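Local coordinates for uncharacterized protein lp_1913 (Lactobacillus plantarum, PDB 3FLH) that is of unknown function but carries a rhodanese-like domain, a fold whose relatives often transfer sulfur, so a comparable role is possible though unproven, at residues B[63-68]-B[90-95]. Sequence-based numbering, arbitrary orientation.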
# COMPACT_ATOMS: atom_id res chain seq x y z
N THR B 63 16.88 17.22 -4.21
CA THR B 63 17.56 18.52 -4.26
C THR B 63 17.97 19.07 -2.89
O THR B 63 19.05 19.64 -2.75
CB THR B 63 16.66 19.58 -4.95
OG1 THR B 63 16.41 19.20 -6.31
CG2 THR B 63 17.34 20.95 -4.93
N ARG B 64 17.11 18.88 -1.89
CA ARG B 64 17.36 19.39 -0.54
C ARG B 64 17.90 18.36 0.44
O ARG B 64 17.97 18.61 1.65
CB ARG B 64 16.07 19.99 0.02
CG ARG B 64 15.54 21.18 -0.77
CD ARG B 64 14.20 21.64 -0.22
NE ARG B 64 14.24 21.79 1.23
CZ ARG B 64 13.17 21.85 2.02
NH1 ARG B 64 11.95 21.78 1.51
NH2 ARG B 64 13.34 21.97 3.32
N ILE B 65 18.29 17.20 -0.08
CA ILE B 65 18.79 16.14 0.77
C ILE B 65 20.17 16.46 1.34
O ILE B 65 20.67 15.76 2.23
CB ILE B 65 18.81 14.80 -0.01
CG1 ILE B 65 18.76 13.63 0.97
CG2 ILE B 65 20.05 14.73 -0.89
CD1 ILE B 65 18.53 12.31 0.30
N GLY B 66 20.78 17.53 0.84
CA GLY B 66 22.10 17.93 1.31
C GLY B 66 22.05 18.76 2.58
O GLY B 66 23.08 19.14 3.12
N GLU B 67 20.84 19.03 3.07
CA GLU B 67 20.66 19.81 4.29
C GLU B 67 20.35 18.89 5.46
O GLU B 67 20.06 19.36 6.56
CB GLU B 67 19.50 20.79 4.12
CG GLU B 67 19.28 21.24 2.69
CD GLU B 67 18.00 22.05 2.53
OE1 GLU B 67 17.02 21.76 3.25
OE2 GLU B 67 17.98 22.97 1.68
N LEU B 68 20.41 17.59 5.22
CA LEU B 68 20.09 16.62 6.26
C LEU B 68 21.30 16.06 7.00
O LEU B 68 22.35 15.82 6.41
CB LEU B 68 19.27 15.47 5.65
CG LEU B 68 18.00 15.86 4.88
CD1 LEU B 68 17.34 14.61 4.33
CD2 LEU B 68 17.05 16.62 5.79
N LEU B 90 11.81 7.28 0.12
CA LEU B 90 12.64 6.30 0.82
C LEU B 90 13.78 5.82 -0.07
O LEU B 90 14.91 5.70 0.38
CB LEU B 90 11.80 5.11 1.29
CG LEU B 90 12.50 4.09 2.21
CD1 LEU B 90 12.98 4.78 3.49
CD2 LEU B 90 11.54 2.96 2.57
N LEU B 91 13.47 5.54 -1.34
CA LEU B 91 14.48 5.05 -2.28
C LEU B 91 15.61 6.07 -2.46
O LEU B 91 16.79 5.71 -2.56
CB LEU B 91 13.84 4.74 -3.64
CG LEU B 91 14.79 4.22 -4.72
CD1 LEU B 91 15.56 3.02 -4.22
CD2 LEU B 91 13.99 3.86 -5.97
N VAL B 92 15.24 7.34 -2.51
CA VAL B 92 16.21 8.41 -2.67
C VAL B 92 17.14 8.46 -1.45
O VAL B 92 18.36 8.52 -1.59
CB VAL B 92 15.50 9.78 -2.83
CG1 VAL B 92 16.52 10.91 -2.87
CG2 VAL B 92 14.67 9.78 -4.11
N LEU B 93 16.55 8.41 -0.26
CA LEU B 93 17.32 8.46 0.98
C LEU B 93 18.24 7.25 1.14
O LEU B 93 19.44 7.40 1.41
CB LEU B 93 16.36 8.55 2.18
CG LEU B 93 15.57 9.85 2.33
CD1 LEU B 93 14.40 9.67 3.29
CD2 LEU B 93 16.51 10.96 2.82
N LEU B 94 17.69 6.05 0.97
CA LEU B 94 18.48 4.83 1.10
C LEU B 94 19.58 4.76 0.02
O LEU B 94 20.68 4.30 0.29
CB LEU B 94 17.58 3.59 1.02
CG LEU B 94 16.44 3.42 2.05
CD1 LEU B 94 15.72 2.09 1.79
CD2 LEU B 94 16.98 3.45 3.48
N SER B 95 19.28 5.23 -1.19
CA SER B 95 20.29 5.20 -2.26
C SER B 95 21.43 6.17 -1.96
O SER B 95 22.56 5.97 -2.41
CB SER B 95 19.67 5.58 -3.61
OG SER B 95 18.76 4.59 -4.05
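I65 reaches across to helix 85-95 with the end of its longer branch, and its CD1 meets CD2 of L93 at 3.5 Å, the closest approach between 63-68 and 90-95. The two side chains slant past each other. With CG1 anti to the backbone N (chi1 -156°) and chi2 also extended, the isoleucine becomes an extended arm that carries CD1 out to meet the tip of L93, the two side chains together filling the gap between CA atoms 7.8 Å apart (I65 to L93). The same methyl touches V92, whose CG1 lies 4.0 Å from I65 CD1, so one end group rests against neighbouring residues of a single helix turn. Beta-branched V92 suits this place because its short side chain presents a methyl close to the helix surface.

L68 comes to L93 at about a right angle, its CD1 4.0 Å from L93 CD2. That one leucine methyl is therefore shared by I65 and L68. Leucine fits here because its forked end can serve several neighbours: L93 also packs on V76 and A100 of the sheet, while L68 lies on Y74. R64 and E67 take no part across the segments but are linked within 63-68 by a weak salt-bridge hydrogen bond, R64 NE to E67 OE1 (3.4 Å), and R64 NH1 bonds to A55 O.

The contact thus joins I65 and L68, in the chain leading on from helix 58-64, to helix 85-95 beside the parallel sheet of the rhodanese-like domain. No hydrogen bond crosses it; with 134 Å² buried in all, cohesion probably rests on dispersion and some exclusion of water from a few methyl groups, with little directional preference.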